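Local coordinates for protein 6-aminohexanoate-dimer hydrolase (Bacillus anthracis, PDB 4GB7) that probably hydrolyses amide bonds of small substrates such as the 6-aminohexanoate dimer, as a serine hydrolase of the beta-lactamase family, at residues F145-I159 / I264-W278. Residues are numbered along the deposited sequence; the frame is centred on the assembly and turned at random.
Sequences FTGAIIQSLAEENRI and ITGKSLAENVSERIW
Ile149 of helix 145-155 packs against helix 269-278 where the two axes pass 10.6 Å apart at 73°. The loop after the first helix, from a Schellman motif at Asn157, runs beside the end of helix 251-265. The contact thus joins the helix that follows the putative SxxK serine to two consecutive helices of the beta-lactamase-type helical region. Ile149 is a knob in a hole made by Leu269, Asn272, Val273 and Arg276. Its CG1 is anti to the carbonyl carbon, and the extended second torsion (chi2 163°) carries CD1 out to Val273 CG2 at 3.6 Å. Its CG2 lies over a face of the Arg276 guanidinium. At one end, Phe145 CE1 lies at the edge of the Trp278 ring, 3.7 Å from Trp278 CZ3, but the rings are oblique, their planes 49° apart. Ile277 CD1 touches the edge of the Phe145 ring, which also stacks on Phe313. At the other end, Ile159 CG2 packs on Ile264 CG1 at 3.6 Å, and Ile264 CG2 lies over a face of the Arg158 guanidinium. Arg276 extends from CG to NE across Ile149 toward Glu156. Its NH1 donates a nearly straight hydrogen bond of 2.9 Å to Glu156 OE2 on the syn side, part of a salt bridge, with the two flat groups almost coplanar. Arg276 NE donates a hydrogen bond to Asn272 OD1 in the carbonyl plane, and Asn272 ND2 donates one to Thr265 OG1. Thr265 OG1 also hydrogen-bonds Ile261 O within helix 251-265. Water 1 joins Arg158 NH2 to Thr265 O. The Phe145 end is thus apolar and buried, whereas hydrogen bonds to Asn272 and Glu156 fix the turn of the Arg276 guanidinium. Glu156 probably also offsets the nearby positive charges of Arg276 and Arg158.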
# COMPACT_ATOMS: atom_id res chain seq x y z
N PHE A 145 0.10 6.89 0.39
CA PHE A 145 -0.75 8.01 0.82
C PHE A 145 -0.07 8.84 1.85
O PHE A 145 -0.10 10.06 1.75
CB PHE A 145 -2.11 7.48 1.27
CG PHE A 145 -2.91 6.91 0.12
CD1 PHE A 145 -3.69 7.73 -0.65
CD2 PHE A 145 -2.83 5.59 -0.19
CE1 PHE A 145 -4.36 7.23 -1.74
CE2 PHE A 145 -3.50 5.07 -1.25
CZ PHE A 145 -4.27 5.89 -2.03
N THR A 146 0.53 8.19 2.86
CA THR A 146 1.38 8.90 3.81
C THR A 146 2.53 9.59 3.12
O THR A 146 2.80 10.78 3.38
CB THR A 146 1.86 7.96 4.93
OG1 THR A 146 0.73 7.64 5.75
CG2 THR A 146 2.95 8.60 5.82
N GLY A 147 3.20 8.90 2.22
CA GLY A 147 4.31 9.50 1.45
C GLY A 147 3.89 10.75 0.66
O GLY A 147 4.57 11.77 0.66
N ALA A 148 2.76 10.66 -0.01
CA ALA A 148 2.25 11.76 -0.82
C ALA A 148 1.98 12.99 0.01
O ALA A 148 2.30 14.11 -0.43
CB ALA A 148 0.99 11.33 -1.54
N ILE A 149 1.38 12.80 1.19
CA ILE A 149 1.04 13.92 2.09
C ILE A 149 2.31 14.50 2.69
O ILE A 149 2.41 15.75 2.81
CB ILE A 149 -0.00 13.54 3.20
CG1 ILE A 149 -1.32 13.12 2.49
CG2 ILE A 149 -0.23 14.69 4.19
CD1 ILE A 149 -2.30 12.34 3.36
N ILE A 150 3.26 13.65 3.06
CA ILE A 150 4.55 14.17 3.51
C ILE A 150 5.22 15.09 2.47
O ILE A 150 5.69 16.22 2.79
CB ILE A 150 5.53 13.06 3.90
CG1 ILE A 150 5.10 12.43 5.26
CG2 ILE A 150 6.97 13.60 4.00
CD1 ILE A 150 5.22 13.29 6.52
N GLN A 151 5.20 14.64 1.23
CA GLN A 151 5.79 15.42 0.12
C GLN A 151 5.06 16.76 -0.04
O GLN A 151 5.70 17.81 -0.24
CB GLN A 151 5.78 14.65 -1.19
CG GLN A 151 6.71 15.22 -2.26
CD GLN A 151 8.17 15.15 -1.82
OE1 GLN A 151 8.63 14.12 -1.31
NE2 GLN A 151 8.88 16.26 -1.96
N SER A 152 3.73 16.71 0.06
CA SER A 152 2.89 17.94 -0.05
C SER A 152 3.27 18.90 1.07
O SER A 152 3.47 20.08 0.82
CB SER A 152 1.40 17.63 0.01
OG SER A 152 1.07 16.70 -1.00
N LEU A 153 3.32 18.41 2.31
CA LEU A 153 3.65 19.28 3.43
C LEU A 153 5.03 19.89 3.34
O LEU A 153 5.26 21.08 3.73
CB LEU A 153 3.48 18.53 4.75
CG LEU A 153 2.06 18.17 5.20
CD1 LEU A 153 2.13 17.12 6.29
CD2 LEU A 153 1.31 19.38 5.69
N ALA A 154 5.97 19.09 2.81
CA ALA A 154 7.37 19.56 2.66
C ALA A 154 7.43 20.70 1.63
O ALA A 154 8.01 21.80 1.88
CB ALA A 154 8.28 18.41 2.30
N GLU A 155 6.75 20.49 0.52
CA GLU A 155 6.63 21.53 -0.51
C GLU A 155 5.81 22.80 -0.11
O GLU A 155 5.99 23.87 -0.70
CB GLU A 155 6.21 20.89 -1.84
CG GLU A 155 7.31 19.89 -2.28
CD GLU A 155 7.19 19.34 -3.69
OE1 GLU A 155 6.49 19.92 -4.55
OE2 GLU A 155 7.83 18.31 -3.94
N GLU A 156 4.95 22.68 0.90
CA GLU A 156 4.18 23.80 1.47
C GLU A 156 5.02 24.50 2.54
O GLU A 156 4.56 25.45 3.13
CB GLU A 156 2.86 23.30 2.11
CG GLU A 156 1.82 22.65 1.16
CD GLU A 156 0.69 21.88 1.89
OE1 GLU A 156 0.56 22.06 3.12
OE2 GLU A 156 -0.08 21.07 1.23
N ASN A 157 6.25 24.03 2.74
CA ASN A 157 7.20 24.52 3.77
C ASN A 157 6.73 24.38 5.22
O ASN A 157 7.04 25.21 6.09
CB ASN A 157 7.65 25.92 3.40
CG ASN A 157 8.55 25.90 2.17
OD1 ASN A 157 9.55 25.17 2.13
ND2 ASN A 157 8.17 26.62 1.15
N ARG A 158 5.96 23.34 5.48
CA ARG A 158 5.44 23.05 6.82
C ARG A 158 6.33 22.09 7.60
O ARG A 158 6.28 22.04 8.87
CB ARG A 158 4.02 22.50 6.72
CG ARG A 158 3.08 23.57 6.16
CD ARG A 158 1.64 23.21 6.29
NE ARG A 158 1.23 23.25 7.69
CZ ARG A 158 0.02 22.92 8.12
NH1 ARG A 158 -0.90 22.48 7.26
NH2 ARG A 158 -0.24 22.98 9.42
N ILE A 159 7.10 21.32 6.85
CA ILE A 159 8.11 20.39 7.37
C ILE A 159 9.32 20.42 6.40
O ILE A 159 9.22 20.85 5.23
CB ILE A 159 7.57 18.95 7.49
CG1 ILE A 159 7.18 18.36 6.15
CG2 ILE A 159 6.43 18.84 8.52
CD1 ILE A 159 6.58 16.97 6.20
N ILE A 264 1.56 18.03 12.84
CA ILE A 264 1.63 19.29 12.02
C ILE A 264 0.24 19.88 11.67
O ILE A 264 0.01 21.07 11.81
CB ILE A 264 2.49 19.12 10.77
CG1 ILE A 264 3.97 18.88 11.16
CG2 ILE A 264 2.32 20.28 9.78
CD1 ILE A 264 4.73 20.09 11.63
N THR A 265 -0.67 19.04 11.22
CA THR A 265 -1.93 19.51 10.67
C THR A 265 -3.03 19.62 11.69
O THR A 265 -4.05 20.31 11.45
CB THR A 265 -2.41 18.56 9.56
OG1 THR A 265 -2.77 17.30 10.11
CG2 THR A 265 -1.36 18.41 8.47
N GLY A 266 -2.88 18.95 12.83
CA GLY A 266 -3.92 18.94 13.83
C GLY A 266 -5.16 18.16 13.41
O GLY A 266 -6.23 18.31 14.02
N LYS A 267 -5.02 17.30 12.39
CA LYS A 267 -6.14 16.52 11.84
C LYS A 267 -5.72 15.05 11.78
O LYS A 267 -4.54 14.76 11.80
CB LYS A 267 -6.49 17.00 10.42
CG LYS A 267 -7.00 18.44 10.35
CD LYS A 267 -7.13 18.95 8.94
CE LYS A 267 -7.84 20.31 8.90
NZ LYS A 267 -8.14 20.73 7.50
N SER A 268 -6.70 14.14 11.71
CA SER A 268 -6.38 12.73 11.65
C SER A 268 -5.75 12.38 10.30
O SER A 268 -5.80 13.16 9.34
CB SER A 268 -7.63 11.87 11.89
OG SER A 268 -8.50 12.02 10.79
N LEU A 269 -5.16 11.20 10.19
CA LEU A 269 -4.61 10.81 8.89
C LEU A 269 -5.80 10.65 7.91
O LEU A 269 -5.69 11.03 6.74
CB LEU A 269 -3.82 9.51 8.98
CG LEU A 269 -3.13 9.11 7.66
CD1 LEU A 269 -2.18 10.18 7.09
CD2 LEU A 269 -2.44 7.76 7.87
N ALA A 270 -6.91 10.08 8.39
CA ALA A 270 -8.07 9.84 7.57
C ALA A 270 -8.59 11.16 7.01
O ALA A 270 -8.91 11.25 5.84
CB ALA A 270 -9.17 9.08 8.29
N GLU A 271 -8.63 12.20 7.84
CA GLU A 271 -9.12 13.52 7.40
C GLU A 271 -8.19 14.15 6.38
O GLU A 271 -8.64 14.75 5.39
CB GLU A 271 -9.29 14.43 8.60
CG GLU A 271 -10.51 14.05 9.42
CD GLU A 271 -10.50 14.58 10.87
OE1 GLU A 271 -9.50 15.18 11.43
OE2 GLU A 271 -11.57 14.39 11.49
N ASN A 272 -6.87 14.01 6.62
CA ASN A 272 -5.88 14.46 5.66
C ASN A 272 -6.03 13.76 4.32
O ASN A 272 -6.01 14.40 3.27
CB ASN A 272 -4.45 14.29 6.23
CG ASN A 272 -4.01 15.46 7.07
OD1 ASN A 272 -3.67 16.49 6.49
ND2 ASN A 272 -4.01 15.33 8.41
N VAL A 273 -6.16 12.44 4.33
CA VAL A 273 -6.27 11.74 3.08
C VAL A 273 -7.55 12.13 2.36
O VAL A 273 -7.56 12.31 1.12
CB VAL A 273 -6.18 10.19 3.26
CG1 VAL A 273 -6.52 9.48 1.95
CG2 VAL A 273 -4.81 9.80 3.77
N SER A 274 -8.64 12.29 3.10
CA SER A 274 -9.92 12.72 2.52
C SER A 274 -9.85 14.12 1.92
O SER A 274 -10.20 14.32 0.78
CB SER A 274 -11.06 12.70 3.56
OG SER A 274 -12.27 13.16 2.97
N GLU A 275 -9.35 15.07 2.69
CA GLU A 275 -9.33 16.45 2.23
C GLU A 275 -8.37 16.65 1.04
O GLU A 275 -8.64 17.37 0.07
CB GLU A 275 -8.94 17.36 3.40
CG GLU A 275 -10.05 17.45 4.44
CD GLU A 275 -9.74 18.30 5.63
OE1 GLU A 275 -8.70 18.94 5.66
OE2 GLU A 275 -10.58 18.36 6.53
N ARG A 276 -7.23 15.99 1.10
CA ARG A 276 -6.19 16.21 0.11
C ARG A 276 -6.33 15.38 -1.15
O ARG A 276 -5.83 15.77 -2.22
CB ARG A 276 -4.84 15.98 0.75
CG ARG A 276 -4.47 17.00 1.81
CD ARG A 276 -3.32 16.53 2.67
NE ARG A 276 -2.91 17.57 3.62
CZ ARG A 276 -2.08 18.58 3.33
NH1 ARG A 276 -1.49 18.68 2.12
NH2 ARG A 276 -1.80 19.49 4.27
N ILE A 277 -6.93 14.20 -1.04
CA ILE A 277 -6.91 13.25 -2.14
C ILE A 277 -8.30 12.67 -2.40
O ILE A 277 -8.80 12.77 -3.54
CB ILE A 277 -5.90 12.07 -1.92
CG1 ILE A 277 -4.49 12.62 -1.75
CG2 ILE A 277 -6.10 10.97 -2.98
CD1 ILE A 277 -3.47 11.59 -1.28
N TRP A 278 -8.90 12.07 -1.39
CA TRP A 278 -10.09 11.18 -1.61
C TRP A 278 -11.33 11.95 -2.06
O TRP A 278 -12.25 11.39 -2.62
CB TRP A 278 -10.42 10.31 -0.36
CG TRP A 278 -10.83 8.93 -0.79
CD1 TRP A 278 -12.10 8.44 -1.02
CD2 TRP A 278 -9.92 7.86 -1.14
NE1 TRP A 278 -12.04 7.14 -1.47
CE2 TRP A 278 -10.74 6.75 -1.60
CE3 TRP A 278 -8.53 7.73 -1.12
CZ2 TRP A 278 -10.16 5.54 -1.98
CZ3 TRP A 278 -7.97 6.52 -1.54
CH2 TRP A 278 -8.76 5.45 -1.93
O HOH W 1 -2.88 22.78 9.91